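PDB 3VOV: glucokinase, which phosphorylates glucose and probably other hexoses at the expense of ATP, as a zinc-containing sugar kinase of the ROK family. Local coordinates for residues B[17-21]-B[22-26]; B[92-95]-B[96-100]; B[204-208]-B[209-213]; B[251-254]-B[255-258]; B[265-268]-B[269-272]. All coordinates share one frame; numbering follows the deposited sequence.

Contact 1. Residues B[17-21]-B[22-26]; sequences VFDGK and RLLSK
D19 OD1 is gripped by two backbone amides of the turn that follows the strand: R22 N at 2.7 Å, on the syn side of the carboxylate but 35° out of its plane, and K21 N at 2.8 Å from D19 OD1, nearly along the C-O direction. The bond from K21 N, two residues on, makes an Asx turn. D19 CG lies between its own N and carbonyl carbon (chi1 68°), which folds the carboxylate back over these amides. D19 OD2 accepts from a water that in turn accepts from R22 NH1, in the plane of the guanidinium. D19 N donates to R22 O at 3.0 Å, and L24 N reaches V17 O at 2.7 Å from above the carbonyl plane. S25 OG takes V17 N almost straight on, at 3.2 Å and 175°, and is also hydrogen-bonded to A50 O of helix 36-54. V17 CG1 meets L24 CD1, the two side chains crossing at a slant, while F18 and L23 lean on helix 284-299. With two N-H groups on one oxygen and a water on the other, the D19 carboxylate is probably stabilised as the anion and probably helps to hold the turn between strands 12-18 and 27-30.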
loop_
_atom_site.group_PDB
_atom_site.type_symbol
_atom_site.label_atom_id
_atom_site.label_comp_id
_atom_site.label_asym_id
_atom_site.label_seq_id
_atom_site.Cartn_x
_atom_site.Cartn_y
_atom_site.Cartn_z
ATOM N N VAL B 17 -35.836 29.488 12.779
ATOM C CA VAL B 17 -35.241 30.731 13.278
ATOM C C VAL B 17 -34.226 30.340 14.338
ATOM O O VAL B 17 -34.416 29.334 15.024
ATOM C CB VAL B 17 -36.317 31.722 13.846
ATOM C CG1 VAL B 17 -35.677 32.964 14.438
ATOM C CG2 VAL B 17 -37.320 32.139 12.734
ATOM N N PHE B 18 -33.124 31.069 14.407
ATOM C CA PHE B 18 -32.009 30.685 15.232
ATOM C C PHE B 18 -31.531 31.958 15.870
ATOM O O PHE B 18 -31.444 32.968 15.188
ATOM C CB PHE B 18 -30.889 30.126 14.346
ATOM C CG PHE B 18 -29.626 29.777 15.075
ATOM C CD1 PHE B 18 -29.585 28.676 15.932
ATOM C CD2 PHE B 18 -28.465 30.536 14.888
ATOM C CE1 PHE B 18 -28.417 28.347 16.593
ATOM C CE2 PHE B 18 -27.301 30.207 15.494
ATOM C CZ PHE B 18 -27.259 29.094 16.390
ATOM N N ASP B 19 -31.152 31.907 17.147
ATOM C CA ASP B 19 -30.775 33.146 17.842
ATOM C C ASP B 19 -29.292 33.284 18.156
ATOM O O ASP B 19 -28.877 34.232 18.870
ATOM C CB ASP B 19 -31.598 33.304 19.110
ATOM C CG ASP B 19 -31.247 32.263 20.170
ATOM O OD1 ASP B 19 -30.235 31.522 20.024
ATOM O OD2 ASP B 19 -31.995 32.194 21.162
ATOM N N GLY B 20 -28.484 32.379 17.592
ATOM C CA GLY B 20 -27.045 32.382 17.820
ATOM C C GLY B 20 -26.664 31.206 18.697
ATOM O O GLY B 20 -25.504 30.752 18.653
ATOM N N LYS B 21 -27.648 30.662 19.432
ATOM C CA LYS B 21 -27.417 29.496 20.319
ATOM C C LYS B 21 -28.484 28.436 20.162
ATOM O O LYS B 21 -28.174 27.271 20.245
ATOM C CB LYS B 21 -27.359 29.912 21.816
ATOM C CG LYS B 21 -26.047 30.634 22.258
ATOM C CD LYS B 21 -24.763 29.881 21.754
ATOM C CE LYS B 21 -23.491 30.115 22.611
ATOM N NZ LYS B 21 -22.295 29.487 21.894
ATOM N N ARG B 22 -29.735 28.842 19.963
ATOM C CA ARG B 22 -30.872 27.917 19.944
ATOM C C ARG B 22 -31.788 28.168 18.801
ATOM O O ARG B 22 -31.939 29.309 18.355
ATOM C CB ARG B 22 -31.737 28.024 21.237
ATOM C CG ARG B 22 -31.006 27.627 22.501
ATOM C CD ARG B 22 -31.959 27.602 23.691
ATOM N NE ARG B 22 -31.305 27.022 24.843
ATOM C CZ ARG B 22 -30.528 27.691 25.680
ATOM N NH1 ARG B 22 -30.332 28.995 25.507
ATOM N NH2 ARG B 22 -30.002 27.057 26.728
ATOM N N LEU B 23 -32.419 27.089 18.328
ATOM C CA LEU B 23 -33.533 27.240 17.405
ATOM C C LEU B 23 -34.725 27.866 18.145
ATOM O O LEU B 23 -35.008 27.466 19.274
ATOM C CB LEU B 23 -33.936 25.873 16.882
ATOM C CG LEU B 23 -32.918 25.202 15.911
ATOM C CD1 LEU B 23 -33.328 23.741 15.551
ATOM C CD2 LEU B 23 -32.747 26.089 14.676
ATOM N N LEU B 24 -35.421 28.822 17.519
ATOM C CA LEU B 24 -36.681 29.327 18.092
ATOM C C LEU B 24 -37.892 28.691 17.462
ATOM O O LEU B 24 -39.007 28.888 17.955
ATOM C CB LEU B 24 -36.786 30.865 18.042
ATOM C CG LEU B 24 -35.568 31.600 18.618
ATOM C CD1 LEU B 24 -35.652 33.118 18.436
ATOM C CD2 LEU B 24 -35.308 31.247 20.069
ATOM N N SER B 25 -37.678 27.940 16.373
ATOM C CA SER B 25 -38.704 27.189 15.682
ATOM C C SER B 25 -38.066 26.063 14.895
ATOM O O SER B 25 -36.853 26.062 14.672
ATOM C CB SER B 25 -39.550 28.082 14.739
ATOM O OG SER B 25 -38.754 28.772 13.767
ATOM N N LYS B 26 -38.880 25.092 14.495
ATOM C CA LYS B 26 -38.416 23.994 13.656
ATOM C C LYS B 26 -39.510 23.428 12.741
ATOM O O LYS B 26 -40.486 22.855 13.217
ATOM C CB LYS B 26 -37.793 22.856 14.473
ATOM C CG LYS B 26 -37.215 21.811 13.548
ATOM C CD LYS B 26 -36.214 20.899 14.178
ATOM C CE LYS B 26 -35.750 19.867 13.146
ATOM N NZ LYS B 26 -35.069 18.762 13.847
HETATM O O HOH W 1 -30.802 31.081 23.334
#

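Contact 2. Residues B[92-95]-B[96-100]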
loop_
_atom_site.group_PDB
_atom_site.type_symbol
_atom_site.label_atom_id
_atom_site.label_comp_id
_atom_site.label_asym_id
_atom_site.label_seq_id
_atom_site.Cartn_x
_atom_site.Cartn_y
_atom_site.Cartn_z
ATOM N N ARG B 92 -29.545 33.624 -5.525
ATOM C CA ARG B 92 -30.263 34.834 -5.983
ATOM C C ARG B 92 -31.764 34.638 -5.941
ATOM O O ARG B 92 -32.488 35.532 -5.569
ATOM C CB ARG B 92 -29.820 35.237 -7.388
ATOM C CG ARG B 92 -28.506 35.982 -7.419
ATOM C CD ARG B 92 -28.539 37.306 -6.638
ATOM N NE ARG B 92 -27.251 37.942 -6.852
ATOM C CZ ARG B 92 -26.201 37.867 -6.034
ATOM N NH1 ARG B 92 -25.070 38.466 -6.387
ATOM N NH2 ARG B 92 -26.298 37.275 -4.833
ATOM N N ILE B 93 -32.222 33.461 -6.341
ATOM C CA ILE B 93 -33.622 33.189 -6.383
ATOM C C ILE B 93 -34.150 33.316 -4.961
ATOM O O ILE B 93 -35.146 34.013 -4.716
ATOM C CB ILE B 93 -33.876 31.786 -6.929
ATOM C CG1 ILE B 93 -33.544 31.721 -8.424
ATOM C CG2 ILE B 93 -35.336 31.421 -6.765
ATOM C CD1 ILE B 93 -33.464 30.333 -8.973
ATOM N N LEU B 94 -33.473 32.678 -4.005
ATOM C CA LEU B 94 -33.923 32.765 -2.625
ATOM C C LEU B 94 -33.890 34.173 -2.088
ATOM O O LEU B 94 -34.786 34.553 -1.384
ATOM C CB LEU B 94 -33.120 31.837 -1.695
ATOM C CG LEU B 94 -33.874 30.744 -0.924
ATOM C CD1 LEU B 94 -33.011 30.153 0.214
ATOM C CD2 LEU B 94 -35.286 31.073 -0.438
ATOM N N GLU B 95 -32.843 34.929 -2.402
ATOM C CA GLU B 95 -32.739 36.294 -1.969
ATOM C C GLU B 95 -33.912 37.090 -2.536
ATOM O O GLU B 95 -34.507 37.930 -1.851
ATOM C CB GLU B 95 -31.412 36.917 -2.457
ATOM C CG GLU B 95 -30.188 36.322 -1.703
ATOM C CD GLU B 95 -28.856 36.943 -2.048
ATOM O OE1 GLU B 95 -28.701 37.493 -3.157
ATOM O OE2 GLU B 95 -27.939 36.885 -1.190
ATOM N N GLU B 96 -34.231 36.868 -3.806
ATOM C CA GLU B 96 -35.326 37.659 -4.401
ATOM C C GLU B 96 -36.670 37.336 -3.747
ATOM O O GLU B 96 -37.428 38.237 -3.416
ATOM C CB GLU B 96 -35.346 37.502 -5.926
ATOM C CG GLU B 96 -34.067 38.149 -6.585
ATOM C CD GLU B 96 -34.134 39.676 -6.610
ATOM O OE1 GLU B 96 -35.246 40.216 -6.656
ATOM O OE2 GLU B 96 -33.091 40.344 -6.590
ATOM N N ALA B 97 -36.940 36.056 -3.511
ATOM C CA ALA B 97 -38.203 35.608 -2.895
ATOM C C ALA B 97 -38.401 36.108 -1.454
ATOM O O ALA B 97 -39.485 36.412 -1.005
ATOM C CB ALA B 97 -38.247 34.091 -2.917
ATOM N N THR B 98 -37.302 36.262 -0.757
ATOM C CA THR B 98 -37.313 36.379 0.664
ATOM C C THR B 98 -36.951 37.811 1.082
ATOM O O THR B 98 -37.312 38.278 2.163
ATOM C CB THR B 98 -36.258 35.344 1.061
ATOM O OG1 THR B 98 -36.825 34.278 1.832
ATOM C CG2 THR B 98 -35.038 35.917 1.545
ATOM N N GLY B 99 -36.237 38.518 0.221
ATOM C CA GLY B 99 -35.810 39.875 0.555
ATOM C C GLY B 99 -34.681 39.909 1.579
ATOM O O GLY B 99 -34.370 40.973 2.136
ATOM N N ARG B 100 -34.052 38.744 1.833
ATOM C CA ARG B 100 -32.951 38.638 2.793
ATOM C C ARG B 100 -31.679 38.131 2.082
ATOM O O ARG B 100 -31.785 37.382 1.138
ATOM C CB ARG B 100 -33.321 37.624 3.908
ATOM C CG ARG B 100 -33.732 38.250 5.258
ATOM C CD ARG B 100 -35.096 38.970 5.231
ATOM N NE ARG B 100 -36.179 38.088 4.823
ATOM C CZ ARG B 100 -36.865 37.292 5.640
ATOM N NH1 ARG B 100 -36.580 37.261 6.938
ATOM N NH2 ARG B 100 -37.833 36.538 5.167
#
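Segment 92-95 continues without a break through 96-98, the end of helix 90-98, and G99 and R100 lead out of it. E96 N bonds to R92 O at 2.8 Å and A97 N to I93 O at 3.0 Å, both i to i+4. The winding then slackens: T98 N has weak bonds to L94 O and E95 O, and G99 N closes the final turn on E95 O at 2.8 Å. G99 has left helical angles with positive phi (74°), which favours glycine. Among the side chains, E95 CG stands anti to the carbonyl carbon (chi1 -71°) and comes 3.4 Å from R100 O, beyond the helix end. E95 OE1 is met on the syn side by R92 NH2 at 2.9 Å, a salt bridge in which the partner lies 33° out of either plane, and E95 OE2 accepts from V102 N. Cut back to an alanine, this position would probably leave the R92 guanidinium without its carboxylate mate and V102 N without its acceptor. T98 packs CB and CG2 on L94 O, with T98 CB 3.0 Å away. R100 NE turns back to T98 O at 2.9 Å, in the guanidinium plane though above the carbonyl plane, while R100 NH1 forms a salt bridge with E51. The whole is a helix C-terminus finished by a glycine of positive phi, leading into strand 102-106, outermost in its sheet within this chain.

Contact 3. Residues B[204-208]-B[209-213]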
loop_
_atom_site.group_PDB
_atom_site.type_symbol
_atom_site.label_atom_id
_atom_site.label_comp_id
_atom_site.label_asym_id
_atom_site.label_seq_id
_atom_site.Cartn_x
_atom_site.Cartn_y
_atom_site.Cartn_z
ATOM N N PHE B 204 -23.311 -5.287 9.708
ATOM C CA PHE B 204 -23.088 -5.127 11.146
ATOM C C PHE B 204 -23.694 -6.299 11.991
ATOM O O PHE B 204 -23.177 -6.643 13.050
ATOM C CB PHE B 204 -23.599 -3.769 11.654
ATOM C CG PHE B 204 -22.834 -2.558 11.131
ATOM C CD1 PHE B 204 -23.426 -1.296 11.158
ATOM C CD2 PHE B 204 -21.509 -2.663 10.652
ATOM C CE1 PHE B 204 -22.739 -0.156 10.677
ATOM C CE2 PHE B 204 -20.823 -1.537 10.174
ATOM C CZ PHE B 204 -21.438 -0.274 10.199
ATOM N N ARG B 205 -24.784 -6.897 11.520
ATOM C CA ARG B 205 -25.340 -8.107 12.167
ATOM C C ARG B 205 -24.322 -9.250 12.064
ATOM O O ARG B 205 -23.992 -9.890 13.062
ATOM C CB ARG B 205 -26.671 -8.510 11.488
ATOM C CG ARG B 205 -27.129 -9.968 11.772
ATOM C CD ARG B 205 -28.346 -10.432 10.946
ATOM N NE ARG B 205 -27.957 -11.037 9.667
ATOM C CZ ARG B 205 -27.294 -12.188 9.523
ATOM N NH1 ARG B 205 -26.894 -12.901 10.579
ATOM N NH2 ARG B 205 -27.023 -12.632 8.297
ATOM N N LEU B 206 -23.808 -9.479 10.854
ATOM C CA LEU B 206 -22.762 -10.469 10.634
ATOM C C LEU B 206 -21.541 -10.247 11.529
ATOM O O LEU B 206 -20.988 -11.200 12.109
ATOM C CB LEU B 206 -22.363 -10.492 9.158
ATOM C CG LEU B 206 -23.325 -11.158 8.166
ATOM C CD1 LEU B 206 -22.994 -10.732 6.767
ATOM C CD2 LEU B 206 -23.290 -12.708 8.333
ATOM N N PHE B 207 -21.134 -8.985 11.648
ATOM C CA PHE B 207 -20.044 -8.593 12.536
ATOM C C PHE B 207 -20.333 -8.977 14.004
ATOM O O PHE B 207 -19.516 -9.656 14.688
ATOM C CB PHE B 207 -19.763 -7.083 12.409
ATOM C CG PHE B 207 -18.630 -6.591 13.296
ATOM C CD1 PHE B 207 -17.340 -6.483 12.800
ATOM C CD2 PHE B 207 -18.857 -6.246 14.617
ATOM C CE1 PHE B 207 -16.297 -6.010 13.584
ATOM C CE2 PHE B 207 -17.811 -5.795 15.429
ATOM C CZ PHE B 207 -16.510 -5.684 14.894
ATOM N N GLN B 208 -21.489 -8.534 14.493
ATOM C CA GLN B 208 -21.890 -8.832 15.867
ATOM C C GLN B 208 -22.039 -10.357 16.115
ATOM O O GLN B 208 -21.718 -10.837 17.190
ATOM C CB GLN B 208 -23.151 -8.037 16.264
ATOM C CG GLN B 208 -22.919 -6.532 16.425
ATOM C CD GLN B 208 -22.207 -6.083 17.733
ATOM O OE1 GLN B 208 -21.056 -6.485 18.037
ATOM N NE2 GLN B 208 -22.858 -5.162 18.460
ATOM N N ALA B 209 -22.485 -11.107 15.114
ATOM C CA ALA B 209 -22.474 -12.564 15.155
ATOM C C ALA B 209 -21.072 -13.237 15.085
ATOM O O ALA B 209 -20.983 -14.480 15.128
ATOM C CB ALA B 209 -23.378 -13.126 14.028
ATOM N N GLY B 210 -19.997 -12.458 14.922
ATOM C CA GLY B 210 -18.650 -13.038 14.836
ATOM C C GLY B 210 -18.255 -13.649 13.508
ATOM O O GLY B 210 -17.353 -14.490 13.422
ATOM N N ASP B 211 -18.896 -13.214 12.432
ATOM C CA ASP B 211 -18.505 -13.712 11.127
ATOM C C ASP B 211 -17.079 -13.215 10.744
ATOM O O ASP B 211 -16.839 -12.017 10.704
ATOM C CB ASP B 211 -19.546 -13.291 10.090
ATOM C CG ASP B 211 -19.167 -13.718 8.742
ATOM O OD1 ASP B 211 -19.681 -14.777 8.333
ATOM O OD2 ASP B 211 -18.294 -13.045 8.117
ATOM N N PRO B 212 -16.143 -14.145 10.461
ATOM C CA PRO B 212 -14.754 -13.718 10.309
ATOM C C PRO B 212 -14.563 -12.669 9.183
ATOM O O PRO B 212 -13.797 -11.706 9.354
ATOM C CB PRO B 212 -13.980 -15.025 9.981
ATOM C CG PRO B 212 -14.899 -16.154 10.268
ATOM C CD PRO B 212 -16.328 -15.601 10.250
ATOM N N LYS B 213 -15.267 -12.869 8.068
ATOM C CA LYS B 213 -15.134 -12.056 6.886
ATOM C C LYS B 213 -15.686 -10.672 7.216
ATOM O O LYS B 213 -15.103 -9.669 6.823
ATOM C CB LYS B 213 -15.903 -12.709 5.720
ATOM C CG LYS B 213 -15.487 -12.320 4.341
ATOM C CD LYS B 213 -15.438 -13.528 3.352
ATOM C CE LYS B 213 -16.792 -14.028 2.880
ATOM N NZ LYS B 213 -17.278 -15.155 3.753
#
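L206 and D211 lie side by side and point the same way across the bend between two helices, with L206 CB and D211 CB 4.1 Å apart. The leucine offers its CD2 branch, which comes 4.2 Å from D211 OD1, the aliphatic group running alongside the carboxylate. D211 CB also rests over the end of the preceding helix, 3.2 Å from L206 O. With CG opposite its own N (chi1 177°), the carboxylate extends forward, and OD2 accepts from A214 N in the first turn of helix 212-236; D211 is thus the N-cap of that helix. On the other flank of L206 lies the guanidinium of R205, one face of which has L206 CG 3.9 Å above it, displaced toward the rim; the charge itself is paired with E202, one turn back.

The backbone between these groups is a Schellman motif at the end of helix 200-208. D211 N bonds to L206 O at 2.9 Å, and G210 N to F207 O at 2.9 Å, the latter approaching 61° out of the carbonyl plane. G210 has positive phi (79°), a conformation that favours glycine. Just before it, A209 N still makes a regular helical bond to R205 O, and A209 CB sits 3.4 Å from that same oxygen, flanking the last turn. F194 of helix 183-194 touches both L206 and D211, bringing a third helix to the corner. The ring of F207, whose CB points away from 209-213, packs against V218 and L219 of helix 212-236.

Contact 4. Residues B[251-254]-B[255-258]; sequences APEG and YWEA
A251 CB overlaps the ring of Y255 near its root, 3.5 Å from CD2 and 3.6 Å from CG, approaching it obliquely. The tyrosine chain first passes P252 O, with Y255 CB 3.2 Å from that oxygen. Y255 CG lies opposite the backbone N (chi1 170°), which sets the ring beside A251, and its far end leads away among V218, A222 and V225 of helix 212-236.

P252 occupies the N-cap position of helix 253-265, and E253 to A258 form its first turns. Y255 N closes the opening turn on P252 O at 3.0 Å, a bond that meets the carbonyl from 56° out of its plane. The i to i+4 pattern then begins with E257 N to E253 O and continues with A258 N to G254 O, both 3.1 Å and fairly straight.

E253 and E257 lie one turn apart and cross at about a right angle, their carboxylate planes 66° apart. E257 CG drops over the backbone to 3.1 Å from E253 O, and its OE1 passes the CA of G254. The two carboxylates do not touch, E253 OE2 being 5.4 Å from E257 OE2. The bent E253 chain brings E253 OE2 across W256 CB at a slant. The indole makes a cation-pi contact with R277 and packs on L249 of helix 246-249. A258 O, at the other end of the segment, is hydrogen-bonded to a glycerol that probably came from the crystallisation liquor.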
loop_
_atom_site.group_PDB
_atom_site.type_symbol
_atom_site.label_atom_id
_atom_site.label_comp_id
_atom_site.label_asym_id
_atom_site.label_seq_id
_atom_site.Cartn_x
_atom_site.Cartn_y
_atom_site.Cartn_z
ATOM N N ALA B 251 -22.335 2.080 14.365
ATOM C CA ALA B 251 -21.522 0.886 14.147
ATOM C C ALA B 251 -21.324 0.075 15.438
ATOM O O ALA B 251 -21.330 0.637 16.527
ATOM C CB ALA B 251 -20.174 1.289 13.557
ATOM N N PRO B 252 -21.115 -1.249 15.325
ATOM C CA PRO B 252 -20.733 -2.052 16.504
ATOM C C PRO B 252 -19.634 -1.407 17.344
ATOM O O PRO B 252 -18.831 -0.614 16.824
ATOM C CB PRO B 252 -20.186 -3.333 15.874
ATOM C CG PRO B 252 -21.048 -3.501 14.655
ATOM C CD PRO B 252 -21.223 -2.087 14.116
ATOM N N GLU B 253 -19.592 -1.725 18.642
ATOM C CA GLU B 253 -18.559 -1.135 19.510
ATOM C C GLU B 253 -17.103 -1.508 19.163
ATOM O O GLU B 253 -16.169 -0.698 19.399
ATOM C CB GLU B 253 -18.817 -1.447 20.978
ATOM C CG GLU B 253 -18.236 -0.352 21.888
ATOM C CD GLU B 253 -18.867 1.021 21.648
ATOM O OE1 GLU B 253 -20.130 1.092 21.499
ATOM O OE2 GLU B 253 -18.102 2.034 21.641
ATOM N N GLY B 254 -16.903 -2.714 18.642
ATOM C CA GLY B 254 -15.588 -3.088 18.094
ATOM C C GLY B 254 -15.100 -2.114 17.024
ATOM O O GLY B 254 -13.880 -1.950 16.834
ATOM N N TYR B 255 -16.036 -1.452 16.322
ATOM C CA TYR B 255 -15.649 -0.532 15.233
ATOM C C TYR B 255 -14.984 0.682 15.844
ATOM O O TYR B 255 -13.901 1.057 15.479
ATOM C CB TYR B 255 -16.869 -0.123 14.395
ATOM C CG TYR B 255 -16.636 1.007 13.387
ATOM C CD1 TYR B 255 -16.248 0.722 12.058
ATOM C CD2 TYR B 255 -16.879 2.346 13.730
ATOM C CE1 TYR B 255 -16.074 1.753 11.135
ATOM C CE2 TYR B 255 -16.693 3.388 12.793
ATOM C CZ TYR B 255 -16.309 3.072 11.505
ATOM O OH TYR B 255 -16.102 4.093 10.611
ATOM N N TRP B 256 -15.638 1.253 16.839
ATOM C CA TRP B 256 -15.135 2.439 17.504
ATOM C C TRP B 256 -13.806 2.171 18.202
ATOM O O TRP B 256 -12.868 2.986 18.104
ATOM C CB TRP B 256 -16.188 3.015 18.450
ATOM C CG TRP B 256 -15.995 4.473 18.632
ATOM C CD1 TRP B 256 -15.110 5.086 19.500
ATOM C CD2 TRP B 256 -16.628 5.538 17.888
ATOM N NE1 TRP B 256 -15.191 6.459 19.355
ATOM C CE2 TRP B 256 -16.095 6.758 18.366
ATOM C CE3 TRP B 256 -17.629 5.578 16.902
ATOM C CZ2 TRP B 256 -16.511 8.000 17.876
ATOM C CZ3 TRP B 256 -18.049 6.828 16.424
ATOM C CH2 TRP B 256 -17.486 8.005 16.905
ATOM N N GLU B 257 -13.678 1.002 18.836
ATOM C CA GLU B 257 -12.421 0.651 19.499
ATOM C C GLU B 257 -11.241 0.560 18.512
ATOM O O GLU B 257 -10.149 1.065 18.786
ATOM C CB GLU B 257 -12.548 -0.677 20.286
ATOM C CG GLU B 257 -13.703 -0.667 21.320
ATOM C CD GLU B 257 -14.119 -2.078 21.872
ATOM O OE1 GLU B 257 -13.835 -3.153 21.263
ATOM O OE2 GLU B 257 -14.781 -2.082 22.943
ATOM N N ALA B 258 -11.470 -0.107 17.379
ATOM C CA ALA B 258 -10.436 -0.320 16.375
ATOM C C ALA B 258 -10.064 1.009 15.752
ATOM O O ALA B 258 -8.924 1.261 15.499
ATOM C CB ALA B 258 -10.906 -1.296 15.323
#

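Contact 5. Residues B[265-268]-B[269-272]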
loop_
_atom_site.group_PDB
_atom_site.type_symbol
_atom_site.label_atom_id
_atom_site.label_comp_id
_atom_site.label_asym_id
_atom_site.label_seq_id
_atom_site.Cartn_x
_atom_site.Cartn_y
_atom_site.Cartn_z
ATOM N N ARG B 265 -2.323 4.846 17.442
ATOM C CA ARG B 265 -1.093 4.348 16.791
ATOM C C ARG B 265 -0.488 5.310 15.756
ATOM O O ARG B 265 0.721 5.283 15.532
ATOM C CB ARG B 265 -1.326 3.007 16.073
ATOM C CG ARG B 265 -1.528 1.821 17.095
ATOM C CD ARG B 265 -1.430 0.465 16.378
ATOM N NE ARG B 265 -0.066 0.171 15.907
ATOM C CZ ARG B 265 0.331 0.160 14.634
ATOM N NH1 ARG B 265 -0.527 0.445 13.632
ATOM N NH2 ARG B 265 1.602 -0.154 14.356
ATOM N N TYR B 266 -1.327 6.086 15.064
ATOM C CA TYR B 266 -0.819 7.050 14.045
ATOM C C TYR B 266 -0.579 8.445 14.603
ATOM O O TYR B 266 -0.387 9.443 13.828
ATOM C CB TYR B 266 -1.680 7.031 12.765
ATOM C CG TYR B 266 -1.274 5.816 11.906
ATOM C CD1 TYR B 266 -0.354 5.948 10.852
ATOM C CD2 TYR B 266 -1.715 4.552 12.231
ATOM C CE1 TYR B 266 0.034 4.827 10.077
ATOM C CE2 TYR B 266 -1.319 3.427 11.508
ATOM C CZ TYR B 266 -0.452 3.558 10.448
ATOM O OH TYR B 266 -0.106 2.431 9.718
ATOM N N LEU B 267 -0.561 8.500 15.943
ATOM C CA LEU B 267 -0.160 9.674 16.676
ATOM C C LEU B 267 0.910 9.364 17.749
ATOM O O LEU B 267 1.188 10.226 18.617
ATOM C CB LEU B 267 -1.387 10.352 17.262
ATOM C CG LEU B 267 -2.287 11.062 16.226
ATOM C CD1 LEU B 267 -3.666 11.420 16.842
ATOM C CD2 LEU B 267 -1.542 12.344 15.698
ATOM N N GLN B 268 1.502 8.153 17.702
ATOM C CA GLN B 268 2.769 7.848 18.419
ATOM C C GLN B 268 3.834 8.842 17.942
ATOM O O GLN B 268 4.131 8.933 16.736
ATOM C CB GLN B 268 3.252 6.417 18.135
ATOM C CG GLN B 268 2.393 5.363 18.807
ATOM C CD GLN B 268 2.699 3.900 18.389
ATOM O OE1 GLN B 268 1.888 3.024 18.697
ATOM N NE2 GLN B 268 3.840 3.638 17.690
ATOM N N GLY B 269 4.395 9.583 18.887
ATOM C CA GLY B 269 5.389 10.612 18.572
ATOM C C GLY B 269 4.778 12.008 18.463
ATOM O O GLY B 269 5.504 13.000 18.163
ATOM N N TRP B 270 3.468 12.090 18.717
ATOM C CA TRP B 270 2.689 13.318 18.488
ATOM C C TRP B 270 1.756 13.597 19.660
ATOM O O TRP B 270 1.456 12.690 20.419
ATOM C CB TRP B 270 1.851 13.166 17.187
ATOM C CG TRP B 270 2.720 12.999 15.990
ATOM C CD1 TRP B 270 3.283 11.828 15.525
ATOM C CD2 TRP B 270 3.156 14.034 15.105
ATOM N NE1 TRP B 270 4.057 12.094 14.424
ATOM C CE2 TRP B 270 3.984 13.433 14.135
ATOM C CE3 TRP B 270 2.951 15.434 15.057
ATOM C CZ2 TRP B 270 4.608 14.173 13.114
ATOM C CZ3 TRP B 270 3.557 16.165 14.019
ATOM C CH2 TRP B 270 4.368 15.527 13.067
ATOM N N GLU B 271 1.313 14.844 19.812
ATOM C CA GLU B 271 0.241 15.158 20.764
ATOM C C GLU B 271 -1.118 14.909 20.081
ATOM O O GLU B 271 -1.459 15.563 19.090
ATOM C CB GLU B 271 0.282 16.632 21.220
ATOM C CG GLU B 271 1.440 17.072 22.104
ATOM C CD GLU B 271 1.372 18.608 22.410
ATOM O OE1 GLU B 271 2.197 19.349 21.822
ATOM O OE2 GLU B 271 0.491 19.074 23.208
ATOM N N ALA B 272 -1.897 14.000 20.625
ATOM C CA ALA B 272 -3.141 13.569 20.038
ATOM C C ALA B 272 -4.318 14.450 20.509
ATOM O O ALA B 272 -4.597 14.481 21.684
ATOM C CB ALA B 272 -3.375 12.131 20.454
#
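The apolar contacts centre on L267, whose two methyl branches reach different partners. L267 CD2 lies 3.8 Å from W270 CB, the two side chains crossing at about a right angle, and L267 CD1 is 3.7 Å from A272 CB. The polar contact is a single backbone bond: W270 N donates to L267 O at 2.9 Å, from 50° out of the carbonyl plane. Q268 O sits at the edge of the indole, near its plane and 3.3 Å from W270 CD1. W270 CG stands anti to its carbonyl carbon (chi1 -63°), which swings the ring toward this oxygen. K234 of the same chain makes a cation-pi contact with the indole. Between subunits, the indole meets the H159 ring and packs on C171 of the third subunit, both ligands of its zinc. With an alanine at this position, H159 and C171 of the third subunit would probably lose their aromatic cover, and K234 its cation-pi partner. L267 to W270 form a type II beta turn, with G269 at the third position where positive phi (96°) suits glycine, and this turn after helix 253-265 carries W270 against the zinc site of a neighbouring subunit.

Overall arrangement
Contacts 1 and 2 belong to the part of the chain built on the sheet that contains strands 12-18 and 102-106; their centres are about 20 Å apart and their nearest atoms about 8 Å. Contacts 3, 4 and 5 lie in the other part, and contact 2 is on the opposite side of the chain's centre from all three, about 51 Å from contact 3 between centres. Contacts 3 and 4 touch: F204 and F207 pack on P252, F207 CD2 coming 3.4 Å from P252 CB. Helix 253-265 then carries the chain from contact 4 to contact 5, about 20 Å between centres. In contact 5, W270 has its side chain about 5 Å from a zinc ion whose ligands H159 and C171 belong to the third subunit.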